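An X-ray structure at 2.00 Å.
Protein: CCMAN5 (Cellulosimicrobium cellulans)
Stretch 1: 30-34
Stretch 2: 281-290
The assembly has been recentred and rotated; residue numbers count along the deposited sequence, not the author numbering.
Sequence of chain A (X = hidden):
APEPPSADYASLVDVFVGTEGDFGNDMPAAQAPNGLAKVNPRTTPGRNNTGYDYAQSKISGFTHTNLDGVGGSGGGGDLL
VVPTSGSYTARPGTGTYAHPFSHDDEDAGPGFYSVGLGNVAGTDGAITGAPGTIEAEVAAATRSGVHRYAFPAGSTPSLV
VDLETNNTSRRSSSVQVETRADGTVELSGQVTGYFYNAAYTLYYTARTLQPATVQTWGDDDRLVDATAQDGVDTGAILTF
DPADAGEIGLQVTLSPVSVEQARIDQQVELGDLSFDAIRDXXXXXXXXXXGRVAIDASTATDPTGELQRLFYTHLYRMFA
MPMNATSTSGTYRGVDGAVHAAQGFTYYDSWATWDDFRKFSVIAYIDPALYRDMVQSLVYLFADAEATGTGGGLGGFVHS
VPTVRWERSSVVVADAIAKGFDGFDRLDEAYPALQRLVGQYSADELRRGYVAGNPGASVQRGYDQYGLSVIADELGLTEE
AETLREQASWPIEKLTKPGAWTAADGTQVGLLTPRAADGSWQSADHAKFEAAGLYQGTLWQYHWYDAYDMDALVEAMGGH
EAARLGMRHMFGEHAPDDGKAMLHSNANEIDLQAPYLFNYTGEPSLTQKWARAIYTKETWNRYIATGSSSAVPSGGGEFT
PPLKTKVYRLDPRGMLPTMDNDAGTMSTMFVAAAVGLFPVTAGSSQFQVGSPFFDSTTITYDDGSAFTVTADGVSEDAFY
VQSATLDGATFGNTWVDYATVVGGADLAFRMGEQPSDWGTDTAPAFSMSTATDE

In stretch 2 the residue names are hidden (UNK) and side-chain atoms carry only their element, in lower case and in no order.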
# COMPACT_ATOMS: atom_id res chain seq x y z
N ALA A 30 3.66 -7.03 -13.91
CA ALA A 30 3.75 -8.45 -13.56
C ALA A 30 4.51 -8.57 -12.24
O ALA A 30 5.63 -8.06 -12.10
CB ALA A 30 4.45 -9.25 -14.67
N GLN A 31 3.89 -9.21 -11.25
CA GLN A 31 4.53 -9.36 -9.95
C GLN A 31 4.02 -10.57 -9.17
O GLN A 31 2.86 -10.96 -9.32
CB GLN A 31 4.43 -8.07 -9.12
CG GLN A 31 3.03 -7.47 -8.97
CD GLN A 31 3.10 -6.03 -8.51
OE1 GLN A 31 4.15 -5.42 -8.58
NE2 GLN A 31 1.98 -5.48 -8.06
N ALA A 32 4.89 -11.15 -8.35
CA ALA A 32 4.49 -12.25 -7.47
C ALA A 32 3.93 -11.64 -6.18
O ALA A 32 4.13 -10.44 -5.94
CB ALA A 32 5.68 -13.15 -7.16
N PRO A 33 3.27 -12.46 -5.33
CA PRO A 33 2.80 -11.91 -4.05
C PRO A 33 3.96 -11.29 -3.24
O PRO A 33 4.99 -11.94 -3.04
CB PRO A 33 2.21 -13.13 -3.34
CG PRO A 33 1.76 -14.01 -4.45
CD PRO A 33 2.83 -13.85 -5.52
N ASN A 34 3.80 -10.03 -2.82
CA ASN A 34 4.86 -9.30 -2.10
C ASN A 34 6.22 -9.35 -2.79
O ASN A 34 7.26 -9.37 -2.15
CB ASN A 34 4.98 -9.82 -0.65
CG ASN A 34 3.77 -9.49 0.18
OD1 ASN A 34 3.68 -8.40 0.77
ND2 ASN A 34 2.82 -10.41 0.24
N UNK A 281 3.76 -20.91 -12.71
CA UNK A 281 4.04 -21.10 -11.28
C UNK A 281 3.66 -19.88 -10.44
O UNK A 281 3.18 -20.01 -9.31
n UNK A 281 10.15 -21.72 -9.52
c UNK A 281 7.32 -21.93 -9.41
c UNK A 281 5.83 -21.72 -9.59
n UNK A 281 9.99 -19.52 -10.19
c UNK A 281 5.48 -21.50 -11.05
n UNK A 281 8.08 -20.73 -9.79
c UNK A 281 9.41 -20.66 -9.83
N UNK A 282 3.87 -18.69 -10.99
CA UNK A 282 3.48 -17.49 -10.25
C UNK A 282 1.96 -17.36 -10.21
O UNK A 282 1.42 -16.91 -9.19
c UNK A 282 4.13 -16.24 -10.81
c UNK A 282 3.71 -15.03 -10.00
o UNK A 282 5.56 -16.38 -10.72
N UNK A 283 1.27 -17.77 -11.28
CA UNK A 283 -0.20 -17.77 -11.27
C UNK A 283 -0.73 -18.67 -10.16
O UNK A 283 -1.66 -18.28 -9.45
n UNK A 283 -6.20 -16.97 -14.63
n UNK A 283 -4.06 -16.33 -15.14
n UNK A 283 -4.44 -18.30 -13.98
c UNK A 283 -0.83 -18.13 -12.62
c UNK A 283 -4.90 -17.20 -14.59
c UNK A 283 -3.02 -18.66 -13.86
c UNK A 283 -2.37 -18.01 -12.63
N UNK A 284 -0.13 -19.86 -10.01
CA UNK A 284 -0.52 -20.80 -8.95
C UNK A 284 -0.22 -20.25 -7.57
O UNK A 284 -1.04 -20.38 -6.65
c UNK A 284 0.16 -22.17 -9.15
N UNK A 285 0.95 -19.66 -7.40
CA UNK A 285 1.26 -18.97 -6.16
C UNK A 285 0.19 -17.90 -5.82
O UNK A 285 -0.23 -17.78 -4.66
c UNK A 285 3.12 -17.70 -4.92
c UNK A 285 4.52 -17.10 -5.01
c UNK A 285 2.68 -18.38 -6.21
o UNK A 285 5.23 -17.37 -6.02
o UNK A 285 4.90 -16.36 -4.06
N UNK A 286 -0.28 -17.15 -6.83
CA UNK A 286 -1.33 -16.15 -6.58
C UNK A 286 -2.64 -16.81 -6.18
O UNK A 286 -3.32 -16.33 -5.27
c UNK A 286 -1.55 -15.22 -7.78
c UNK A 286 -0.34 -10.63 -5.22
c UNK A 286 -0.76 -12.94 -6.75
n UNK A 286 0.90 -12.46 -8.19
c UNK A 286 -1.35 -11.54 -4.86
c UNK A 286 -1.56 -12.71 -5.62
c UNK A 286 0.34 -13.67 -8.56
c UNK A 286 0.25 -12.00 -7.07
c UNK A 286 0.47 -10.84 -6.32
c UNK A 286 -0.68 -14.00 -7.72
N UNK A 287 -2.97 -17.91 -6.86
CA UNK A 287 -4.19 -18.66 -6.55
C UNK A 287 -4.21 -19.22 -5.11
O UNK A 287 -5.27 -19.26 -4.48
o UNK A 287 -5.98 -18.34 -8.73
c UNK A 287 -5.19 -19.28 -8.80
c UNK A 287 -4.44 -19.77 -7.57
n UNK A 287 -4.93 -19.91 -9.94
N UNK A 288 -3.05 -19.63 -4.62
CA UNK A 288 -2.91 -20.08 -3.24
C UNK A 288 -3.08 -18.91 -2.27
O UNK A 288 -3.77 -19.04 -1.25
c UNK A 288 -1.54 -20.76 -3.01
N UNK A 289 -2.47 -17.77 -2.59
CA UNK A 289 -2.59 -16.56 -1.78
C UNK A 289 -4.03 -16.02 -1.75
O UNK A 289 -4.60 -15.79 -0.68
c UNK A 289 -1.62 -15.46 -2.31
c UNK A 289 -1.79 -14.15 -1.53
o UNK A 289 -0.27 -15.93 -2.21
N UNK A 290 -4.61 -15.84 -2.93
CA UNK A 290 -6.00 -15.40 -3.03
C UNK A 290 -6.98 -16.42 -2.43
O UNK A 290 -7.99 -16.04 -1.83
c UNK A 290 -5.51 -14.05 -5.23
c UNK A 290 -5.74 -12.63 -4.76
c UNK A 290 -5.77 -14.15 -6.72
c UNK A 290 -6.37 -15.08 -4.48
O HOH W 1 6.49 -14.04 -3.71

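Position 281 opens the stretch with three carbons, a nitrogen, and a carbon carrying two more nitrogens. This guanidinium chain touches nothing on stretch 1; it is Arg 281, bonded elsewhere in the structure. At 282 a single carbon carries one oxygen and one carbon, a beta-branched hydroxyl side chain pointing toward stretch 1, where its carbon branch meets Ala 32. The residue is Thr 282. Its methyl CG2 lies 3.9 Å from CB of Ala 32; a small group packs against a small group, and CA of Thr 282 lies 6.0 Å from CA of Ala 32. Position 283 repeats the guanidinium pattern, out of reach: Arg 283. Position 284 has one side-chain carbon, exposed and without contact: Ala 284.

At 285 three carbons run in line, the third carrying two oxygens, and one of those oxygens approaches the proline ring. This is Glu 285, extended with chi1 and chi2 both t; its OE2 lies 3.6 Å from CD of Pro 33. A water donates both to this OE2, at 2.8 Å from the water O, and to O of Pro 33, at 2.7 Å from the same atom, joining carboxylate and carbonyl without direct contact between them.

Position 286 carries one carbon and then fused five- and six-membered rings with eight carbons and one nitrogen, an indole whose ring nitrogen reaches O of Gln 31 and whose ring lies against Pro 33: Trp 286. Its CA-to-CB bond points sideways, but the ring end comes nearer to stretch 1. NE1 of Trp 286 donates to O of Gln 31 at 2.7 Å, nearly straight at 170°, with the oxygen at the ring edge, near its plane. Pro 33 lies over one face, its CG 3.6 Å from the centroid of the six-membered ring and close to the ring normal, a CH-pi contact.

Position 287 has two carbons, the second bearing an oxygen and a nitrogen, and is out of reach: Asn 287. The single carbon at 288 is Ala 288, also free of contact. At 289 one carbon again carries an oxygen and a carbon, and the oxygen nears the proline: Thr 289. Its OG1 donates to the backbone O of Glu 285 at 3.1 Å and lies 3.6 Å from CG of Pro 33. Position 290 has four carbons forked at the second, buried but not against stretch 1: Leu 290.

The rule here is one indole used twice: its edge fixes a loop carbonyl by a directed bond, while its face takes a proline. Thr 282, Glu 285 and Thr 289 add packing and a water bridge along the same side of the helix.

Stretch 2 (281-290) RTRAEWNATL
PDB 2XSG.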